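Local coordinates for protein glycosyl Hydrolase (Clostridium thermocellum, PDB 6G1I) that probably hydrolyses O-glycosidic bonds in cellulose as the catalytic domain of a dockerin-bearing GH124 endoglucanase that also binds manganese, at residues A[14-20]-A[127-133]; A[39-43]-A[66-70]; A[71-76]-A[182-187]; A[114-118]-A[147-151]. All coordinates share one frame. Where two conformers were deposited one is given. Residues are numbered along the deposited sequence.

Contact 1: residues A[14-20]-A[127-133]; sequences DGYFPPG and YNFYDVG. With MN (manganese (II) ion), chain G.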
loop_
_atom_site.group_PDB
_atom_site.type_symbol
_atom_site.label_atom_id
_atom_site.label_comp_id
_atom_site.label_asym_id
_atom_site.label_seq_id
_atom_site.Cartn_x
_atom_site.Cartn_y
_atom_site.Cartn_z
ATOM N N ASP A 14 -10.875 -3.855 11.686
ATOM C CA ASP A 14 -10.031 -4.040 10.509
ATOM C C ASP A 14 -9.868 -5.472 10.066
ATOM O O ASP A 14 -9.517 -5.731 8.930
ATOM C CB ASP A 14 -8.695 -3.382 10.723
ATOM C CG ASP A 14 -8.832 -1.917 10.908
ATOM O OD1 ASP A 14 -9.221 -1.271 9.898
ATOM O OD2 ASP A 14 -8.536 -1.419 12.016
ATOM N N GLY A 15 -10.073 -6.413 10.983
ATOM C CA GLY A 15 -9.803 -7.819 10.675
ATOM C C GLY A 15 -10.812 -8.312 9.662
ATOM O O GLY A 15 -12.019 -8.027 9.797
ATOM N N TYR A 16 -10.359 -9.010 8.635
ATOM C CA TYR A 16 -11.238 -9.490 7.579
ATOM C C TYR A 16 -11.750 -10.899 7.865
ATOM O O TYR A 16 -12.937 -11.152 7.932
ATOM C CB TYR A 16 -10.542 -9.399 6.239
ATOM C CG TYR A 16 -11.446 -9.636 5.068
ATOM C CD1 TYR A 16 -12.269 -8.573 4.596
ATOM C CD2 TYR A 16 -11.515 -10.842 4.416
ATOM C CE1 TYR A 16 -13.067 -8.749 3.491
ATOM C CE2 TYR A 16 -12.328 -11.011 3.298
ATOM C CZ TYR A 16 -13.079 -9.956 2.811
ATOM O OH TYR A 16 -13.822 -10.124 1.674
ATOM N N PHE A 17 -10.810 -11.835 7.998
ATOM C CA PHE A 17 -11.152 -13.215 8.224
ATOM C C PHE A 17 -11.446 -13.482 9.662
ATOM O O PHE A 17 -11.106 -12.681 10.554
ATOM C CB PHE A 17 -10.027 -14.133 7.650
ATOM C CG PHE A 17 -9.945 -14.058 6.156
ATOM C CD1 PHE A 17 -11.009 -14.453 5.358
ATOM C CD2 PHE A 17 -8.808 -13.575 5.537
ATOM C CE1 PHE A 17 -10.935 -14.350 3.977
ATOM C CE2 PHE A 17 -8.727 -13.515 4.163
ATOM C CZ PHE A 17 -9.803 -13.890 3.389
ATOM N N PRO A 18 -12.146 -14.601 9.946
ATOM C CA PRO A 18 -12.609 -14.776 11.293
ATOM C C PRO A 18 -11.505 -14.803 12.338
ATOM O O PRO A 18 -10.427 -15.344 12.130
ATOM C CB PRO A 18 -13.374 -16.109 11.243
ATOM C CG PRO A 18 -13.810 -16.267 9.799
ATOM C CD PRO A 18 -12.683 -15.637 9.030
ATOM N N PRO A 19 -11.773 -14.195 13.485
ATOM C CA PRO A 19 -10.797 -14.282 14.575
ATOM C C PRO A 19 -10.378 -15.739 14.816
ATOM O O PRO A 19 -11.202 -16.653 14.735
ATOM C CB PRO A 19 -11.596 -13.764 15.789
ATOM C CG PRO A 19 -12.627 -12.852 15.184
ATOM C CD PRO A 19 -12.988 -13.502 13.877
ATOM N N GLY A 20 -9.113 -15.989 15.083
ATOM C CA GLY A 20 -8.647 -17.336 15.372
ATOM C C GLY A 20 -8.319 -18.211 14.188
ATOM O O GLY A 20 -7.897 -19.350 14.378
ATOM N N TYR A 127 -1.984 -13.499 13.330
ATOM C CA TYR A 127 -3.247 -13.030 12.724
ATOM C C TYR A 127 -3.090 -11.643 12.142
ATOM O O TYR A 127 -3.548 -11.351 11.028
ATOM C CB TYR A 127 -4.401 -13.031 13.735
ATOM C CG TYR A 127 -5.721 -12.513 13.149
ATOM C CD1 TYR A 127 -6.029 -11.143 13.151
ATOM C CD2 TYR A 127 -6.619 -13.358 12.550
ATOM C CE1 TYR A 127 -7.214 -10.681 12.599
ATOM C CE2 TYR A 127 -7.809 -12.883 11.971
ATOM C CZ TYR A 127 -8.079 -11.517 11.973
ATOM O OH TYR A 127 -9.226 -10.978 11.445
ATOM N N ASN A 128 -2.417 -10.772 12.877
ATOM C CA ASN A 128 -2.342 -9.378 12.396
ATOM C C ASN A 128 -1.448 -9.243 11.153
ATOM O O ASN A 128 -1.681 -8.352 10.309
ATOM C CB ASN A 128 -1.863 -8.460 13.474
ATOM C CG ASN A 128 -2.919 -8.244 14.539
ATOM O OD1 ASN A 128 -4.104 -8.423 14.293
ATOM N ND2 ASN A 128 -2.483 -7.760 15.701
ATOM N N PHE A 129 -0.434 -10.102 11.018
ATOM C CA PHE A 129 0.416 -10.060 9.836
ATOM C C PHE A 129 -0.205 -10.752 8.634
ATOM O O PHE A 129 -0.057 -10.266 7.514
ATOM C CB PHE A 129 1.757 -10.722 10.202
ATOM C CG PHE A 129 2.806 -10.614 9.081
ATOM C CD1 PHE A 129 3.400 -9.401 8.834
ATOM C CD2 PHE A 129 3.176 -11.716 8.313
ATOM C CE1 PHE A 129 4.423 -9.330 7.837
ATOM C CE2 PHE A 129 4.138 -11.639 7.344
ATOM C CZ PHE A 129 4.754 -10.471 7.107
ATOM N N TYR A 130 -0.943 -11.851 8.835
ATOM C CA TYR A 130 -1.457 -12.659 7.756
ATOM C C TYR A 130 -2.905 -12.402 7.382
ATOM O O TYR A 130 -3.324 -12.849 6.316
ATOM C CB TYR A 130 -1.231 -14.155 8.019
ATOM C CG TYR A 130 0.222 -14.551 7.924
ATOM C CD1 TYR A 130 0.875 -14.559 6.708
ATOM C CD2 TYR A 130 0.940 -14.936 9.076
ATOM C CE1 TYR A 130 2.208 -14.914 6.596
ATOM C CE2 TYR A 130 2.299 -15.273 8.994
ATOM C CZ TYR A 130 2.933 -15.258 7.761
ATOM O OH TYR A 130 4.252 -15.625 7.686
ATOM N N ASP A 131 -3.692 -11.736 8.218
ATOM C CA ASP A 131 -5.058 -11.385 7.833
ATOM C C ASP A 131 -5.032 -10.251 6.817
ATOM O O ASP A 131 -4.399 -9.219 7.021
ATOM C CB ASP A 131 -5.881 -10.931 9.037
ATOM C CG ASP A 131 -7.291 -10.572 8.597
ATOM O OD1 ASP A 131 -8.064 -11.489 8.269
ATOM O OD2 ASP A 131 -7.581 -9.335 8.436
ATOM N N VAL A 132 -5.736 -10.441 5.692
ATOM C CA VAL A 132 -5.731 -9.449 4.605
ATOM C C VAL A 132 -6.183 -8.061 5.063
ATOM O O VAL A 132 -5.684 -7.040 4.608
ATOM C CB VAL A 132 -6.528 -10.011 3.402
ATOM C CG1 VAL A 132 -7.993 -10.159 3.711
ATOM C CG2 VAL A 132 -6.443 -9.125 2.165
ATOM N N GLY A 133 -7.210 -8.039 5.892
ATOM C CA GLY A 133 -7.750 -6.758 6.396
ATOM C C GLY A 133 -6.769 -5.975 7.221
ATOM O O GLY A 133 -6.533 -4.802 7.000
HETATM MN MN MN G . -8.606 0.721 9.263
HETATM O O HOH W 1 -9.617 -4.144 6.672
HETATM O O HOH W 2 -8.971 1.143 11.504
#
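Tyr127 lays its ring along the backbone of residues 15-20, touching Gly15 CA at its edge, and its OH donates a hydrogen bond to Phe17 O (2.7 Å). A side chain on Gly15 would collide with that hydroxyl. Next to it, Asp131 accepts from two consecutive amides of the 14-20 loop: Tyr16 N donates to Asp131 OD2 and Phe17 N to Asp131 OD1, each at 2.8 Å. Asp131 is also the N-cap of helix 132-135, where OD2 takes a weak capping bond from Gly133 N (2.9 Å) and a hydrogen bond from Ile134 N. Val132 CG1 fills the apolar gap, 3.7 Å from Tyr16 CD2 and 3.5 Å from Phe17 CE2. The two backbones come closest at Tyr16 and Gly133 (CA to CA 4.6 Å); Gly133 CA makes a CA-H...O contact with Asp14 O (3.3 Å), and a side chain there would clash with that oxygen. At the start of the segment, Asp14 OD1 coordinates manganese at 2.2 Å, in a site completed by Gln45, Glu48, His49, His137 (modified to 2-oxohistidine) and a water, while OD2 is hydrogen-bonded to Tyr122. One buried carboxylate thus ties the loop that carries a metal ligand to the start of helix 132-135.

Contact 2: residues A[39-43]-A[66-70]; sequences KAIIK and YAFFF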
loop_
_atom_site.group_PDB
_atom_site.type_symbol
_atom_site.label_atom_id
_atom_site.label_comp_id
_atom_site.label_asym_id
_atom_site.label_seq_id
_atom_site.Cartn_x
_atom_site.Cartn_y
_atom_site.Cartn_z
ATOM N N LYS A 39 -10.072 -5.095 -4.042
ATOM C CA LYS A 39 -10.395 -3.667 -4.241
ATOM C C LYS A 39 -11.359 -3.186 -3.170
ATOM O O LYS A 39 -11.223 -2.085 -2.647
ATOM C CB LYS A 39 -11.003 -3.472 -5.647
ATOM C CG LYS A 39 -9.992 -3.547 -6.773
ATOM C CD LYS A 39 -10.665 -3.512 -8.144
ATOM C CE LYS A 39 -9.649 -3.587 -9.273
ATOM N NZ LYS A 39 -10.330 -3.832 -10.596
ATOM N N ALA A 40 -12.373 -3.993 -2.827
ATOM C CA ALA A 40 -13.334 -3.583 -1.804
ATOM C C ALA A 40 -12.701 -3.393 -0.420
ATOM O O ALA A 40 -13.056 -2.476 0.303
ATOM C CB ALA A 40 -14.481 -4.587 -1.740
ATOM N N ILE A 41 -11.738 -4.256 -0.068
ATOM C CA ILE A 41 -11.029 -4.110 1.205
ATOM C C ILE A 41 -10.262 -2.810 1.227
ATOM O O ILE A 41 -10.296 -2.075 2.223
ATOM C CB ILE A 41 -10.095 -5.314 1.449
ATOM C CG1 ILE A 41 -10.893 -6.590 1.677
ATOM C CG2 ILE A 41 -9.161 -5.066 2.630
ATOM C CD1 ILE A 41 -10.106 -7.869 1.554
ATOM N N ILE A 42 -9.545 -2.509 0.116
ATOM C CA ILE A 42 -8.773 -1.272 0.021
ATOM C C ILE A 42 -9.716 -0.069 0.118
ATOM O O ILE A 42 -9.438 0.887 0.857
ATOM C CB ILE A 42 -7.928 -1.274 -1.226
ATOM C CG1 ILE A 42 -6.863 -2.357 -1.147
ATOM C CG2 ILE A 42 -7.369 0.099 -1.521
ATOM C CD1 ILE A 42 -6.155 -2.595 -2.485
ATOM N N LYS A 43 -10.823 -0.079 -0.629
ATOM C CA LYS A 43 -11.750 1.053 -0.592
ATOM C C LYS A 43 -12.290 1.309 0.802
ATOM O O LYS A 43 -12.437 2.450 1.222
ATOM C CB LYS A 43 -12.891 0.834 -1.561
ATOM C CG LYS A 43 -12.537 1.000 -2.995
ATOM C CD LYS A 43 -13.835 0.874 -3.774
ATOM C CE LYS A 43 -13.706 0.666 -5.244
ATOM N NZ LYS A 43 -15.034 0.371 -5.769
ATOM N N TYR A 66 -8.322 5.816 -3.877
ATOM C CA TYR A 66 -8.552 4.392 -4.181
ATOM C C TYR A 66 -7.577 3.930 -5.264
ATOM O O TYR A 66 -6.922 2.900 -5.135
ATOM C CB TYR A 66 -9.985 4.115 -4.666
ATOM C CG TYR A 66 -11.157 4.473 -3.807
ATOM C CD1 TYR A 66 -11.127 4.476 -2.440
ATOM C CD2 TYR A 66 -12.360 4.751 -4.433
ATOM C CE1 TYR A 66 -12.272 4.736 -1.695
ATOM C CE2 TYR A 66 -13.495 5.030 -3.709
ATOM C CZ TYR A 66 -13.436 5.014 -2.331
ATOM O OH TYR A 66 -14.603 5.293 -1.652
ATOM N N ALA A 67 -7.506 4.721 -6.328
ATOM C CA ALA A 67 -6.660 4.361 -7.451
ATOM C C ALA A 67 -5.208 4.264 -7.013
ATOM O O ALA A 67 -4.509 3.315 -7.444
ATOM C CB ALA A 67 -6.813 5.401 -8.574
ATOM N N PHE A 68 -4.720 5.177 -6.202
ATOM C CA PHE A 68 -3.320 5.133 -5.749
ATOM C C PHE A 68 -3.040 3.819 -5.044
ATOM O O PHE A 68 -2.012 3.151 -5.313
ATOM C CB PHE A 68 -3.097 6.306 -4.789
ATOM C CG PHE A 68 -1.676 6.319 -4.274
ATOM C CD1 PHE A 68 -0.637 6.813 -5.067
ATOM C CD2 PHE A 68 -1.372 5.836 -2.999
ATOM C CE1 PHE A 68 0.661 6.787 -4.613
ATOM C CE2 PHE A 68 -0.061 5.837 -2.537
ATOM C CZ PHE A 68 0.950 6.298 -3.347
ATOM N N PHE A 69 -3.926 3.424 -4.098
ATOM C CA PHE A 69 -3.698 2.178 -3.382
ATOM C C PHE A 69 -3.946 0.934 -4.235
ATOM O O PHE A 69 -3.298 -0.110 -3.986
ATOM C CB PHE A 69 -4.435 2.177 -2.025
ATOM C CG PHE A 69 -3.871 3.189 -1.081
ATOM C CD1 PHE A 69 -2.586 3.011 -0.530
ATOM C CD2 PHE A 69 -4.541 4.368 -0.769
ATOM C CE1 PHE A 69 -2.010 3.941 0.291
ATOM C CE2 PHE A 69 -3.979 5.296 0.060
ATOM C CZ PHE A 69 -2.705 5.116 0.579
ATOM N N PHE A 70 -4.787 1.016 -5.274
ATOM C CA PHE A 70 -4.830 -0.040 -6.271
ATOM C C PHE A 70 -3.512 -0.125 -7.016
ATOM O O PHE A 70 -3.044 -1.240 -7.372
ATOM C CB PHE A 70 -5.975 0.162 -7.260
ATOM C CG PHE A 70 -7.364 0.084 -6.709
ATOM C CD1 PHE A 70 -7.669 -0.252 -5.395
ATOM C CD2 PHE A 70 -8.416 0.372 -7.562
ATOM C CE1 PHE A 70 -8.986 -0.233 -4.964
ATOM C CE2 PHE A 70 -9.729 0.355 -7.133
ATOM C CZ PHE A 70 -10.012 0.037 -5.855
#
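Helices 35-57 and 62-77 pack with their local axes 9.8 Å apart at closest approach and their N-to-C directions at 128°, an oblique, roughly antiparallel crossing. Lys43 and Tyr66 have the closest CA atoms, 5.9 Å apart. Ile42 points into the interface, where its CG2 lies 3.6 Å from Phe69 CB and 3.8 Å from Phe70 CE1, at the edge of the Phe70 ring. The two helices are consecutive in the mainly helical core of this lysozyme-clan catalytic domain, and Ile42 sits one turn before the manganese ligand Gln45. Two lysines contribute by their aliphatic parts: Lys39 CG stands over the Phe70 face, 3.9 Å from the ring centroid, and Lys43 CG over the Tyr66 face, 3.8 Å from its centroid, both CH-pi contacts. Lys43 CE also meets the Phe70 edge (3.8 Å to CZ). The polar ends of Lys39 and Tyr66 have partners elsewhere: Lys39 NZ hydrogen-bonds to His199 O and forms a salt bridge with Asp202, and Tyr66 OH hydrogen-bonds to Asp47.

Contact 3: residues A[71-76]-A[182-187]; sequences GMATRE and RYADET. With BGC (beta-D-glucopyranose), chain D; BGC (beta-D-glucopyranose), chain B; FRU (beta-D-fructofuranose), chain C.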
loop_
_atom_site.group_PDB
_atom_site.type_symbol
_atom_site.label_atom_id
_atom_site.label_comp_id
_atom_site.label_asym_id
_atom_site.label_seq_id
_atom_site.Cartn_x
_atom_site.Cartn_y
_atom_site.Cartn_z
ATOM N N GLY A 71 -2.890 1.020 -7.274
ATOM C CA GLY A 71 -1.574 1.051 -7.862
ATOM C C GLY A 71 -0.547 0.345 -6.991
ATOM O O GLY A 71 0.269 -0.467 -7.499
ATOM N N MET A 72 -0.571 0.617 -5.690
ATOM C CA MET A 72 0.330 -0.106 -4.764
ATOM C C MET A 72 0.063 -1.584 -4.770
ATOM O O MET A 72 1.006 -2.400 -4.835
ATOM C CB MET A 72 0.216 0.429 -3.334
ATOM C CG MET A 72 0.749 1.811 -3.104
ATOM S SD MET A 72 0.880 2.231 -1.324
ATOM C CE MET A 72 2.277 1.213 -0.812
ATOM N N ALA A 73 -1.192 -1.984 -4.716
ATOM C CA ALA A 73 -1.522 -3.433 -4.728
ATOM C C ALA A 73 -0.986 -4.062 -5.993
ATOM O O ALA A 73 -0.494 -5.209 -5.988
ATOM C CB ALA A 73 -3.001 -3.644 -4.591
ATOM N N THR A 74 -1.110 -3.336 -7.097
ATOM C CA THR A 74 -0.614 -3.864 -8.368
ATOM C C THR A 74 0.887 -3.981 -8.387
ATOM O O THR A 74 1.433 -5.040 -8.757
ATOM C CB THR A 74 -1.109 -2.998 -9.535
ATOM O OG1 THR A 74 -2.540 -2.901 -9.497
ATOM C CG2 THR A 74 -0.715 -3.605 -10.846
ATOM N N ARG A 75 1.577 -2.920 -7.985
ATOM C CA ARG A 75 3.018 -2.924 -8.036
ATOM C C ARG A 75 3.642 -3.955 -7.105
ATOM O O ARG A 75 4.705 -4.522 -7.419
ATOM C CB ARG A 75 3.560 -1.517 -7.652
ATOM C CG ARG A 75 5.044 -1.359 -7.870
ATOM C CD ARG A 75 5.462 -1.362 -9.324
ATOM N NE ARG A 75 6.871 -1.454 -9.587
ATOM C CZ ARG A 75 7.572 -2.579 -9.582
ATOM N NH1 ARG A 75 7.028 -3.711 -9.179
ATOM N NH2 ARG A 75 8.820 -2.552 -9.977
ATOM N N GLU A 76 3.025 -4.156 -5.947
ATOM C CA GLU A 76 3.591 -4.989 -4.896
ATOM C C GLU A 76 3.195 -6.436 -5.014
ATOM O O GLU A 76 3.995 -7.324 -4.605
ATOM C CB GLU A 76 3.149 -4.434 -3.544
ATOM C CG GLU A 76 3.855 -3.172 -3.118
ATOM C CD GLU A 76 5.327 -3.336 -2.753
ATOM O OE1 GLU A 76 5.830 -4.476 -2.796
ATOM O OE2 GLU A 76 5.971 -2.333 -2.377
ATOM N N ARG A 182 10.911 3.113 -11.706
ATOM C CA ARG A 182 10.400 1.760 -11.794
ATOM C C ARG A 182 9.500 1.341 -10.627
ATOM O O ARG A 182 8.748 0.384 -10.801
ATOM C CB ARG A 182 11.577 0.784 -11.926
ATOM C CG ARG A 182 12.282 0.854 -13.248
ATOM C CD ARG A 182 11.532 0.202 -14.380
ATOM N NE ARG A 182 11.337 -1.205 -14.103
ATOM C CZ ARG A 182 10.151 -1.767 -13.718
ATOM N NH1 ARG A 182 8.986 -1.089 -13.793
ATOM N NH2 ARG A 182 10.165 -3.003 -13.194
ATOM N N TYR A 183 9.613 2.060 -9.526
ATOM C CA TYR A 183 8.789 1.721 -8.337
ATOM C C TYR A 183 7.704 2.768 -8.107
ATOM O O TYR A 183 6.515 2.467 -8.212
ATOM C CB TYR A 183 9.657 1.498 -7.080
ATOM C CG TYR A 183 8.766 1.096 -5.929
ATOM C CD1 TYR A 183 8.244 -0.180 -5.868
ATOM C CD2 TYR A 183 8.406 1.992 -4.963
ATOM C CE1 TYR A 183 7.349 -0.534 -4.828
ATOM C CE2 TYR A 183 7.491 1.654 -3.962
ATOM C CZ TYR A 183 6.950 0.416 -3.931
ATOM O OH TYR A 183 6.014 0.168 -2.922
ATOM N N ALA A 184 8.105 4.017 -7.798
ATOM C CA ALA A 184 7.090 5.029 -7.428
ATOM C C ALA A 184 6.289 5.517 -8.628
ATOM O O ALA A 184 5.061 5.561 -8.570
ATOM C CB ALA A 184 7.743 6.177 -6.721
ATOM N N ASP A 185 6.977 5.954 -9.694
ATOM C CA ASP A 185 6.232 6.456 -10.853
ATOM C C ASP A 185 5.387 5.345 -11.428
ATOM O O ASP A 185 4.258 5.561 -11.874
ATOM C CB ASP A 185 7.178 7.048 -11.892
ATOM C CG ASP A 185 7.900 8.299 -11.445
ATOM O OD1 ASP A 185 7.485 8.904 -10.437
ATOM O OD2 ASP A 185 8.893 8.646 -12.119
ATOM N N GLU A 186 5.919 4.107 -11.443
ATOM C CA GLU A 186 5.149 2.980 -11.930
ATOM C C GLU A 186 3.907 2.775 -11.099
ATOM O O GLU A 186 2.831 2.495 -11.636
ATOM C CB GLU A 186 6.044 1.723 -11.950
ATOM C CG GLU A 186 5.390 0.538 -12.578
ATOM C CD GLU A 186 5.202 0.595 -14.095
ATOM O OE1 GLU A 186 5.757 1.529 -14.755
ATOM O OE2 GLU A 186 4.508 -0.305 -14.634
ATOM N N THR A 187 4.019 2.843 -9.769
ATOM C CA THR A 187 2.825 2.722 -8.879
ATOM C C THR A 187 1.759 3.719 -9.276
ATOM O O THR A 187 0.574 3.390 -9.409
ATOM C CB THR A 187 3.265 2.914 -7.439
ATOM O OG1 THR A 187 4.111 1.836 -7.039
ATOM C CG2 THR A 187 2.069 2.890 -6.500
HETATM C C2 BGC D . 7.314 -7.945 -4.854
HETATM C C3 BGC D . 7.445 -7.045 -3.650
HETATM C C4 BGC D . 8.436 -5.904 -3.933
HETATM C C5 BGC D . 8.063 -5.226 -5.236
HETATM C C6 BGC D . 9.066 -4.129 -5.615
HETATM C C1 BGC D . 7.068 -7.145 -6.123
HETATM O O2 BGC D . 6.245 -8.884 -4.663
HETATM O O3 BGC D . 7.873 -7.782 -2.521
HETATM O O4 BGC D . 8.487 -4.978 -2.866
HETATM O O5 BGC D . 8.057 -6.171 -6.298
HETATM O O6 BGC D . 10.357 -4.652 -5.885
HETATM C C2 BGC B . 6.847 -7.113 -10.816
HETATM C C3 BGC B . 7.517 -7.368 -9.485
HETATM C C4 BGC B . 6.493 -7.570 -8.401
HETATM C C5 BGC B . 5.500 -8.664 -8.808
HETATM C C6 BGC B . 4.328 -8.717 -7.854
HETATM C C1 BGC B . 5.947 -8.304 -11.108
HETATM O O2 BGC B . 7.817 -6.996 -11.847
HETATM O O3 BGC B . 8.339 -6.244 -9.202
HETATM O O4 BGC B . 7.115 -8.033 -7.217
HETATM O O5 BGC B . 4.956 -8.379 -10.090
HETATM O O6 BGC B . 3.401 -9.705 -8.288
HETATM C C1 FRU C . 9.596 -7.331 0.345
HETATM C C2 FRU C . 9.580 -5.831 0.393
HETATM C C3 FRU C . 10.192 -5.196 1.614
HETATM C C4 FRU C . 9.471 -3.887 1.683
HETATM C C5 FRU C . 8.077 -4.231 1.232
HETATM C C6 FRU C . 7.303 -3.142 0.522
HETATM O O1 FRU C . 10.897 -7.847 0.540
HETATM O O2 FRU C . 10.237 -5.294 -0.774
HETATM O O3 FRU C . 11.619 -5.113 1.531
HETATM O O4 FRU C . 9.432 -3.384 3.029
HETATM O O5 FRU C . 8.216 -5.406 0.400
HETATM O O6 FRU C . 7.966 -2.702 -0.685
#
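This is a buried helix-helix contact with knobs-into-holes character, lining the glycan-binding cleft of the lysozyme-clan catalytic domain, where helices 62-77 and 177-196 cross at 138° with local axes 9.4 Å apart. Arg75 is the knob, lodged among Arg182, Tyr183, Glu186 and Thr187. Its NE and NH2 both donate to Arg182 O (2.9 and 3.1 Å), at the start of the wider pi-type turn 182-185, and Tyr183 CD1 lies over one face of its guanidinium. The like-charged NH2 groups of Arg75 and Arg182 come to 3.5 Å; Asp208, in a salt bridge with Arg182, lies nearby. Gly71 lets the helices close up, its CA 3.5 Å from Thr187 O, where a CB would clash. Both arginine and glutamate reach the sugar: Arg75 NH1 donates to O3 of the chain B glucose (2.9 Å), and Glu76 OE1 accepts from O4 of the chain D glucose (2.7 Å). Glu76 OE2 receives two hydroxyls at 2.6 Å, Tyr183 OH and O6 of the fructose.

Contact 4: residues A[114-118]-A[147-151]; sequences HNVPE and ARLAK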
loop_
_atom_site.group_PDB
_atom_site.type_symbol
_atom_site.label_atom_id
_atom_site.label_comp_id
_atom_site.label_asym_id
_atom_site.label_seq_id
_atom_site.Cartn_x
_atom_site.Cartn_y
_atom_site.Cartn_z
ATOM N N HIS A 114 5.642 6.129 15.157
ATOM C CA HIS A 114 4.724 6.808 16.079
ATOM C C HIS A 114 4.231 8.146 15.576
ATOM O O HIS A 114 3.641 8.884 16.370
ATOM C CB HIS A 114 5.376 6.928 17.475
ATOM C CG HIS A 114 5.531 5.623 18.195
ATOM N ND1 HIS A 114 6.634 5.291 18.955
ATOM C CD2 HIS A 114 4.685 4.582 18.274
ATOM C CE1 HIS A 114 6.464 4.078 19.427
ATOM N NE2 HIS A 114 5.280 3.637 19.062
ATOM N N ASN A 115 4.298 8.370 14.269
ATOM C CA ASN A 115 3.826 9.561 13.626
ATOM C C ASN A 115 2.514 9.395 12.835
ATOM O O ASN A 115 2.235 10.235 12.000
ATOM C CB ASN A 115 4.908 10.214 12.713
ATOM C CG ASN A 115 5.229 9.374 11.518
ATOM O OD1 ASN A 115 4.976 8.161 11.528
ATOM N ND2 ASN A 115 5.826 9.985 10.489
ATOM N N VAL A 116 1.744 8.348 13.127
ATOM C CA VAL A 116 0.403 8.177 12.546
ATOM C C VAL A 116 -0.586 7.830 13.656
ATOM O O VAL A 116 -1.128 6.727 13.706
ATOM C CB VAL A 116 0.351 7.170 11.390
ATOM C CG1 VAL A 116 -0.972 7.362 10.595
ATOM C CG2 VAL A 116 1.545 7.310 10.430
ATOM N N PRO A 117 -0.851 8.782 14.538
ATOM C CA PRO A 117 -1.774 8.489 15.659
ATOM C C PRO A 117 -3.212 8.272 15.196
ATOM O O PRO A 117 -4.025 7.728 15.970
ATOM C CB PRO A 117 -1.628 9.730 16.573
ATOM C CG PRO A 117 -1.196 10.812 15.626
ATOM C CD PRO A 117 -0.248 10.111 14.683
ATOM N N GLU A 118 -3.529 8.681 13.957
ATOM C CA GLU A 118 -4.871 8.590 13.426
ATOM C C GLU A 118 -5.259 7.185 13.004
ATOM O O GLU A 118 -6.422 6.953 12.638
ATOM C CB GLU A 118 -5.068 9.534 12.259
ATOM C CG GLU A 118 -4.695 10.994 12.538
ATOM C CD GLU A 118 -3.236 11.363 12.297
ATOM O OE1 GLU A 118 -2.356 10.503 12.198
ATOM O OE2 GLU A 118 -2.973 12.604 12.207
ATOM N N ALA A 147 5.275 8.851 4.059
ATOM C CA ALA A 147 4.831 10.069 3.387
ATOM C C ALA A 147 4.982 11.248 4.332
ATOM O O ALA A 147 5.361 12.346 3.900
ATOM C CB ALA A 147 3.405 9.887 2.911
ATOM N N ARG A 148 4.697 11.073 5.636
ATOM C CA ARG A 148 4.922 12.161 6.584
ATOM C C ARG A 148 6.392 12.473 6.773
ATOM O O ARG A 148 6.752 13.654 6.890
ATOM C CB ARG A 148 4.255 11.860 7.948
ATOM C CG ARG A 148 2.895 12.364 7.989
ATOM C CD ARG A 148 2.194 12.106 9.336
ATOM N NE ARG A 148 1.005 12.895 9.431
ATOM C CZ ARG A 148 -0.091 12.561 10.113
ATOM N NH1 ARG A 148 -0.099 11.458 10.820
ATOM N NH2 ARG A 148 -1.152 13.312 10.049
ATOM N N LEU A 149 7.280 11.474 6.760
ATOM C CA LEU A 149 8.728 11.780 6.747
ATOM C C LEU A 149 9.043 12.642 5.531
ATOM O O LEU A 149 9.780 13.636 5.615
ATOM C CB LEU A 149 9.591 10.523 6.745
ATOM C CG LEU A 149 9.543 9.629 7.975
ATOM C CD1 LEU A 149 10.481 8.466 7.849
ATOM C CD2 LEU A 149 9.815 10.338 9.281
ATOM N N ALA A 150 8.501 12.262 4.372
ATOM C CA ALA A 150 8.771 13.006 3.142
ATOM C C ALA A 150 8.230 14.422 3.170
ATOM O O ALA A 150 8.863 15.359 2.646
ATOM C CB ALA A 150 8.196 12.279 1.953
ATOM N N LYS A 151 7.063 14.618 3.776
ATOM C CA LYS A 151 6.424 15.931 3.850
ATOM C C LYS A 151 7.247 16.946 4.634
ATOM O O LYS A 151 7.012 18.135 4.520
ATOM C CB LYS A 151 5.001 15.742 4.410
ATOM C CG LYS A 151 4.105 16.951 4.383
ATOM C CD LYS A 151 2.718 16.609 4.899
ATOM C CE LYS A 151 1.806 17.767 5.142
ATOM N NZ LYS A 151 0.543 17.211 5.659
#
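Asn115 makes the first contact in the 114-118 loop: its CB points at helix 139-151, its ND2 lies 3.5 Å from Arg148 CB and 4.2 Å from Leu149 CD2, and its OD1 is hydrogen-bonded to His145 of the same helix. Its carbonyl oxygen then accepts from Arg148, NH1 to Asn115 O at 2.9 Å. Val116 follows with its CA 3.7 Å from Arg148 NH1, and the Pro117 ring is slightly farther, CD 4.1 Å from the same nitrogen. Glu118 completes the set by pairing its carboxylate with the guanidinium, Glu118 OE1 to Arg148 NH1 at 2.8 Å and Glu118 OE2 to Arg148 NH2 at 2.9 Å. Arg148 NH1 therefore serves carbonyl and carboxylate together, both at the guanidinium edge. Val52 of helix 35-57 touches both Glu118 and Arg148. This bidentate arginine-carboxylate salt bridge fastens the long loop between strand 98-99 and helix 126-130 to helix 139-151, the Glu118 side chain lying about 10 Å from the manganese ion.

In the fold
Contacts 2 and 3 form the buried centre and share helix 62-77, meeting where Ile42 CD1 packs 3.9 Å from Ala73 CB; the first is apolar and aromatic, while the second adds buried polar groups where the helices border the sugar. Contact 1 is only partly buried and lies across the chain's centre from contact 3, yet joins contact 2 directly through Ile41, which packs against Tyr16 and Val132. Contact 4 is a surface contact, touching none of the others. Chemistry follows location: contact 1 rests on Asp131 and the Tyr127 hydroxyl bonding backbone atoms, contact 4 on an arginine bonding a backbone carbonyl and forming a salt bridge, whereas contact 2 has no hydrogen bond across it.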